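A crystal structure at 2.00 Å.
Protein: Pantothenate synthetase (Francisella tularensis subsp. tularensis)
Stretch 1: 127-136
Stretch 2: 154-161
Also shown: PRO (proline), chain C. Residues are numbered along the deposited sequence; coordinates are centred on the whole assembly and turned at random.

Stretch 1 127-136: HFSGMLTVVL
Stretch 2 (154-161) YQQVMLIK

Both stretches are helical throughout, and both helices run on later in the chain. Their axes approach to 10.6 Å and cross at -50°, with the N-to-C directions 50° apart. Two pairs set the register: the CA atoms of F128 and Q156 lie 7.6 Å apart, those of L132 and I160 6.9 Å. Regular i to i+4 bonds hold each helix, such as V135 N to M131 O (2.8 Å) and L159 N to Q155 O (2.8 Å). T133 OG1 also donates to S129 O at 2.8 Å.

No direct hydrogen bond joins the helices. Shape and apolar contact do the work, burying 407 Å² in total. L159 is the main bump. Its CB points toward stretch 1, and its rotamer is m, t. CD1 sits over one face of the F128 ring, 3.5 Å from the centroid and 15° off the normal, a CH-pi contact. The same CD1 lies 3.8 Å from M131 CE, so the methyl fills a hollow lined by F128 and M131. L132 (m, t) closes in on the base of this side chain, with CD2 4.0 Å from L159 CB.

F128 (chi1 -81°, chi2 -31°) also reaches Q155, where CZ lies 3.5 Å from CB. M131 is selenomethionine, folded t, m, m. Its SE meets I160 CG1 at 3.8 Å. I160 (m, t) starts sideways, but its end comes nearer, and CD1 rests 4.0 Å from V135 CG1.

Polar contact gathers near the start of stretch 1. One water bridges the helices, 2.7 Å from H127 NE2 and donating to Q156 OE1 at 3.0 Å. H127 is t, with chi2 71°. Q156 is t, t, with chi3 -82°. The bound proline touches both: its CB lies 3.5 Å from H127 CE1, at the ring edge, and its CG 3.1 Å from Q156 OE1.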

# COMPACT_ATOMS: atom_id res chain seq x y z
N HIS A 127 -3.42 -14.02 -5.20
CA HIS A 127 -3.96 -13.22 -6.30
C HIS A 127 -4.38 -11.80 -5.84
O HIS A 127 -4.05 -10.82 -6.49
CB HIS A 127 -5.16 -13.92 -6.95
CG HIS A 127 -5.95 -13.04 -7.86
ND1 HIS A 127 -5.47 -12.61 -9.09
CD2 HIS A 127 -7.19 -12.49 -7.73
CE1 HIS A 127 -6.38 -11.84 -9.67
NE2 HIS A 127 -7.42 -11.75 -8.87
N PHE A 128 -5.11 -11.70 -4.72
CA PHE A 128 -5.69 -10.40 -4.33
C PHE A 128 -4.61 -9.43 -3.88
O PHE A 128 -4.75 -8.21 -4.05
CB PHE A 128 -6.78 -10.58 -3.23
CG PHE A 128 -8.14 -11.02 -3.76
CD1 PHE A 128 -8.57 -10.64 -5.03
CD2 PHE A 128 -9.00 -11.77 -2.96
CE1 PHE A 128 -9.82 -11.02 -5.52
CE2 PHE A 128 -10.25 -12.15 -3.44
CZ PHE A 128 -10.66 -11.77 -4.73
N SER A 129 -3.52 -9.97 -3.32
CA SER A 129 -2.39 -9.14 -2.92
C SER A 129 -1.77 -8.52 -4.17
O SER A 129 -1.50 -7.32 -4.21
CB SER A 129 -1.37 -9.94 -2.12
OG SER A 129 -0.19 -9.19 -1.86
N GLY A 130 -1.56 -9.33 -5.21
CA GLY A 130 -1.01 -8.83 -6.46
C GLY A 130 -1.85 -7.74 -7.11
O GLY A 130 -1.32 -6.73 -7.58
N MSE A 131 -3.16 -7.97 -7.12
CA MSE A 131 -4.16 -7.12 -7.75
C MSE A 131 -4.23 -5.76 -7.06
O MSE A 131 -4.17 -4.71 -7.70
CB MSE A 131 -5.52 -7.82 -7.63
CG MSE A 131 -6.69 -7.15 -8.28
SE MSE A 131 -7.44 -5.72 -7.16
CE MSE A 131 -8.34 -6.93 -5.85
N LEU A 132 -4.35 -5.79 -5.75
CA LEU A 132 -4.40 -4.57 -4.93
C LEU A 132 -3.13 -3.71 -5.02
O LEU A 132 -3.20 -2.48 -5.03
CB LEU A 132 -4.65 -4.94 -3.47
CG LEU A 132 -6.09 -5.41 -3.22
CD1 LEU A 132 -6.25 -5.96 -1.79
CD2 LEU A 132 -7.07 -4.24 -3.48
N THR A 133 -1.97 -4.36 -5.08
CA THR A 133 -0.70 -3.64 -5.19
C THR A 133 -0.59 -2.91 -6.55
O THR A 133 -0.28 -1.71 -6.61
CB THR A 133 0.51 -4.61 -5.01
OG1 THR A 133 0.41 -5.27 -3.73
CG2 THR A 133 1.82 -3.84 -5.07
N VAL A 134 -0.87 -3.62 -7.63
CA VAL A 134 -0.82 -3.01 -8.95
C VAL A 134 -1.93 -1.97 -9.11
O VAL A 134 -1.72 -0.93 -9.72
CB VAL A 134 -0.85 -4.06 -10.11
CG1 VAL A 134 -2.26 -4.59 -10.36
CG2 VAL A 134 -0.30 -3.42 -11.38
N VAL A 135 -3.11 -2.22 -8.54
CA VAL A 135 -4.19 -1.23 -8.65
C VAL A 135 -3.82 0.08 -7.92
O VAL A 135 -3.95 1.19 -8.46
CB VAL A 135 -5.56 -1.82 -8.16
CG1 VAL A 135 -6.60 -0.71 -7.98
CG2 VAL A 135 -6.06 -2.85 -9.15
N LEU A 136 -3.29 -0.07 -6.71
CA LEU A 136 -2.77 1.09 -5.97
C LEU A 136 -1.75 1.87 -6.81
O LEU A 136 -1.82 3.09 -6.88
CB LEU A 136 -2.15 0.66 -4.63
CG LEU A 136 -1.69 1.84 -3.75
CD1 LEU A 136 -2.76 2.95 -3.67
CD2 LEU A 136 -1.30 1.37 -2.34
N TYR A 154 -16.49 -9.50 -8.61
CA TYR A 154 -17.20 -8.88 -7.48
C TYR A 154 -16.33 -8.56 -6.27
O TYR A 154 -16.43 -7.47 -5.66
CB TYR A 154 -18.34 -9.79 -7.02
CG TYR A 154 -19.40 -9.05 -6.25
CD1 TYR A 154 -20.38 -8.33 -6.91
CD2 TYR A 154 -19.40 -9.07 -4.85
CE1 TYR A 154 -21.36 -7.65 -6.20
CE2 TYR A 154 -20.38 -8.39 -4.13
CZ TYR A 154 -21.36 -7.68 -4.81
OH TYR A 154 -22.34 -7.00 -4.13
N GLN A 155 -15.53 -9.54 -5.88
CA GLN A 155 -14.64 -9.36 -4.73
C GLN A 155 -13.59 -8.28 -5.01
O GLN A 155 -13.30 -7.42 -4.16
CB GLN A 155 -13.99 -10.68 -4.39
CG GLN A 155 -14.93 -11.65 -3.70
CD GLN A 155 -14.31 -13.04 -3.61
OE1 GLN A 155 -14.26 -13.79 -4.60
NE2 GLN A 155 -13.79 -13.38 -2.43
N GLN A 156 -13.04 -8.33 -6.22
CA GLN A 156 -12.16 -7.27 -6.73
C GLN A 156 -12.78 -5.87 -6.51
O GLN A 156 -12.11 -4.97 -6.01
CB GLN A 156 -11.91 -7.47 -8.23
CG GLN A 156 -11.08 -6.36 -8.84
CD GLN A 156 -10.44 -6.76 -10.13
OE1 GLN A 156 -9.39 -7.41 -10.14
NE2 GLN A 156 -11.07 -6.39 -11.23
N VAL A 157 -14.03 -5.68 -6.92
CA VAL A 157 -14.69 -4.38 -6.72
C VAL A 157 -14.69 -3.96 -5.24
O VAL A 157 -14.28 -2.84 -4.91
CB VAL A 157 -16.15 -4.39 -7.22
CG1 VAL A 157 -16.88 -3.15 -6.73
CG2 VAL A 157 -16.20 -4.46 -8.74
N MSE A 158 -15.15 -4.86 -4.36
CA MSE A 158 -15.24 -4.59 -2.92
C MSE A 158 -13.87 -4.25 -2.35
O MSE A 158 -13.72 -3.31 -1.58
CB MSE A 158 -15.82 -5.80 -2.18
CG MSE A 158 -17.22 -6.20 -2.63
SE MSE A 158 -17.94 -7.69 -1.56
CE MSE A 158 -17.78 -6.93 0.24
N LEU A 159 -12.88 -5.03 -2.74
CA LEU A 159 -11.52 -4.81 -2.30
C LEU A 159 -10.98 -3.46 -2.80
O LEU A 159 -10.30 -2.74 -2.06
CB LEU A 159 -10.62 -5.96 -2.77
CG LEU A 159 -10.83 -7.30 -2.08
CD1 LEU A 159 -9.91 -8.36 -2.67
CD2 LEU A 159 -10.60 -7.11 -0.57
N ILE A 160 -11.29 -3.11 -4.05
CA ILE A 160 -10.77 -1.85 -4.55
C ILE A 160 -11.48 -0.67 -3.85
O ILE A 160 -10.88 0.38 -3.63
CB ILE A 160 -10.85 -1.78 -6.11
CG1 ILE A 160 -9.83 -2.74 -6.74
CG2 ILE A 160 -10.63 -0.34 -6.62
CD1 ILE A 160 -9.98 -2.82 -8.28
N LYS A 161 -12.74 -0.85 -3.46
CA LYS A 161 -13.46 0.23 -2.77
C LYS A 161 -12.80 0.41 -1.41
O LYS A 161 -12.66 1.54 -0.93
CB LYS A 161 -14.96 -0.07 -2.62
CG LYS A 161 -15.76 -0.04 -3.93
CD LYS A 161 -17.24 -0.44 -3.70
CE LYS A 161 -18.15 -0.04 -4.87
NZ LYS A 161 -19.56 -0.57 -4.67
N PRO C . -8.91 -10.58 -14.27
CA PRO C . -7.79 -10.52 -13.34
C PRO C . -6.99 -11.83 -13.38
O PRO C . -7.44 -12.79 -14.01
CB PRO C . -8.47 -10.35 -11.98
CG PRO C . -9.73 -9.61 -12.30
CD PRO C . -10.17 -10.10 -13.66
O HOH W 1 -9.43 -9.96 -8.61